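Local coordinates for chitin binding domain (Burkholderia pseudomallei, PDB 3UAM), which probably binds chitin or a related polysaccharide and may cleave it oxidatively as a lytic polysaccharide monooxygenase, at residues 118-123 / 196-201. Numbering follows the deposited sequence.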
loop_
_atom_site.group_PDB
_atom_site.type_symbol
_atom_site.label_atom_id
_atom_site.label_comp_id
_atom_site.label_asym_id
_atom_site.label_seq_id
_atom_site.Cartn_x
_atom_site.Cartn_y
_atom_site.Cartn_z
ATOM N N TRP A 118 -0.733 7.267 -7.670
ATOM C CA TRP A 118 -1.660 7.526 -6.545
ATOM C C TRP A 118 -2.524 8.726 -6.795
ATOM O O TRP A 118 -2.048 9.730 -7.323
ATOM C CB TRP A 118 -0.894 7.819 -5.283
ATOM C CG TRP A 118 -0.178 6.644 -4.697
ATOM C CD1 TRP A 118 1.075 6.140 -5.048
ATOM C CD2 TRP A 118 -0.630 5.809 -3.590
ATOM N NE1 TRP A 118 1.397 5.077 -4.258
ATOM C CE2 TRP A 118 0.406 4.821 -3.375
ATOM C CE3 TRP A 118 -1.770 5.780 -2.789
ATOM C CZ2 TRP A 118 0.297 3.854 -2.389
ATOM C CZ3 TRP A 118 -1.861 4.807 -1.803
ATOM C CH2 TRP A 118 -0.852 3.866 -1.613
ATOM N N SER A 119 -3.801 8.642 -6.412
ATOM C CA SER A 119 -4.677 9.809 -6.357
ATOM C C SER A 119 -5.243 9.908 -4.949
ATOM O O SER A 119 -5.189 8.944 -4.183
ATOM C CB SER A 119 -5.797 9.725 -7.374
ATOM O OG SER A 119 -6.410 10.995 -7.539
ATOM N N TYR A 120 -5.791 11.075 -4.638
ATOM C CA TYR A 120 -6.111 11.452 -3.279
ATOM C C TYR A 120 -7.339 12.342 -3.244
ATOM O O TYR A 120 -7.771 12.896 -4.256
ATOM C CB TYR A 120 -4.950 12.250 -2.632
ATOM C CG TYR A 120 -3.574 11.641 -2.733
ATOM C CD1 TYR A 120 -3.163 10.627 -1.862
ATOM C CD2 TYR A 120 -2.669 12.079 -3.694
ATOM C CE1 TYR A 120 -1.906 10.078 -1.948
ATOM C CE2 TYR A 120 -1.402 11.535 -3.790
ATOM C CZ TYR A 120 -1.021 10.535 -2.912
ATOM O OH TYR A 120 0.240 10.009 -2.996
ATOM N N SER A 121 -7.883 12.463 -2.051
ATOM C CA SER A 121 -8.670 13.619 -1.689
ATOM C C SER A 121 -8.129 14.125 -0.333
ATOM O O SER A 121 -7.916 13.313 0.592
ATOM C CB SER A 121 -10.142 13.242 -1.616
ATOM O OG SER A 121 -10.898 14.389 -1.348
ATOM N N MET A 122 -7.856 15.433 -0.243
ATOM C CA MET A 122 -7.333 16.069 0.969
ATOM C C MET A 122 -6.105 15.312 1.469
ATOM O O MET A 122 -6.131 14.748 2.563
ATOM C CB MET A 122 -8.395 16.128 2.088
ATOM C CG MET A 122 -9.781 16.609 1.697
ATOM S SD MET A 122 -9.869 18.359 1.284
ATOM C CE MET A 122 -11.369 18.510 0.300
ATOM N N PRO A 123 -5.032 15.280 0.653
ATOM C CA PRO A 123 -3.888 14.437 0.959
ATOM C C PRO A 123 -3.216 14.778 2.264
ATOM O O PRO A 123 -3.182 15.920 2.680
ATOM C CB PRO A 123 -2.926 14.665 -0.236
ATOM C CG PRO A 123 -3.408 15.917 -0.899
ATOM C CD PRO A 123 -4.886 15.958 -0.649
ATOM N N ALA A 196 1.550 -1.622 -2.273
ATOM C CA ALA A 196 1.933 -0.212 -2.268
ATOM C C ALA A 196 1.377 0.406 -0.992
ATOM O O ALA A 196 0.158 0.257 -0.720
ATOM C CB ALA A 196 1.371 0.482 -3.509
ATOM N N VAL A 197 2.238 1.094 -0.224
ATOM C CA VAL A 197 1.879 1.633 1.089
ATOM C C VAL A 197 2.274 3.106 1.222
ATOM O O VAL A 197 3.432 3.465 0.995
ATOM C CB VAL A 197 2.543 0.844 2.236
ATOM C CG1 VAL A 197 2.023 1.307 3.607
ATOM C CG2 VAL A 197 2.324 -0.660 2.050
ATOM N N TRP A 198 1.321 3.928 1.643
ATOM C CA TRP A 198 1.484 5.370 1.807
ATOM C C TRP A 198 1.460 5.743 3.274
ATOM O O TRP A 198 0.410 5.670 3.882
ATOM C CB TRP A 198 0.348 6.043 1.059
ATOM C CG TRP A 198 0.237 7.542 1.232
ATOM C CD1 TRP A 198 1.256 8.471 1.266
ATOM C CD2 TRP A 198 -0.984 8.315 1.356
ATOM N NE1 TRP A 198 0.763 9.732 1.416
ATOM C CE2 TRP A 198 -0.576 9.711 1.456
ATOM C CE3 TRP A 198 -2.333 8.012 1.327
ATOM C CZ2 TRP A 198 -1.482 10.723 1.605
ATOM C CZ3 TRP A 198 -3.243 9.051 1.467
ATOM C CH2 TRP A 198 -2.816 10.383 1.599
ATOM N N ASP A 199 2.611 6.152 3.833
ATOM C CA ASP A 199 2.786 6.440 5.280
ATOM C C ASP A 199 2.529 7.919 5.587
ATOM O O ASP A 199 3.165 8.821 4.994
ATOM C CB ASP A 199 4.219 6.186 5.760
ATOM C CG ASP A 199 4.575 4.723 5.936
ATOM O OD1 ASP A 199 3.795 3.813 5.558
ATOM O OD2 ASP A 199 5.686 4.504 6.474
ATOM N N VAL A 200 1.660 8.162 6.557
ATOM C CA VAL A 200 1.288 9.497 6.967
ATOM C C VAL A 200 2.177 9.928 8.141
ATOM O O VAL A 200 2.280 9.219 9.161
ATOM C CB VAL A 200 -0.196 9.557 7.378
ATOM C CG1 VAL A 200 -0.583 10.955 7.872
ATOM C CG2 VAL A 200 -1.082 9.112 6.217
ATOM N N ALA A 201 2.795 11.094 8.000
ATOM C CA ALA A 201 3.775 11.576 8.959
ATOM C C ALA A 201 3.180 11.911 10.316
ATOM O O ALA A 201 3.760 11.559 11.360
ATOM C CB ALA A 201 4.497 12.800 8.408
#
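Trp198 reaches across from strand 190-200 to Trp118 and Tyr120 of strand 113-121, forming an aromatic cluster between the two facing sheets of the beta-sandwich core found in lytic polysaccharide monooxygenases. The axes of the two strand segments come within 10.6 Å, their directions 39° apart, and no hydrogen bond joins them; side-chain packing carries most of the contact. Followed outward, Trp198 first places CB over one face of the Trp118 six-membered ring, 4.0 Å from its centroid, a CH-pi contact. Trp118 CZ2 also packs 3.7 Å from Ala196 CB. In Trp198, CG stands anti to the backbone N (chi1 173°), laying the indole across the gap, where Tyr120 CE1 sits over its face. Its five-membered ring turns an edge to the same Trp118 ring, the planes inclined at 52°. On the pyrrole side, NE1 hydrogen-bonds to Thr126 OG1, so this polar atom is satisfied within the core. The six-membered ring presents a face to the edge of Tyr120, with centroids 4.6 Å apart; Tyr120 CE1 lies 3.6 Å from Trp198 CZ2. Trp129 stacks on Trp198, and Tyr120 OH hydrogen-bonds to Thr179 OG1 and accepts the indole N-H of Trp129. At the indole tip, Trp198 CH2 touches Tyr120 CD1 at 3.5 Å and meets Pro123 CA edge-on at 4.2 Å.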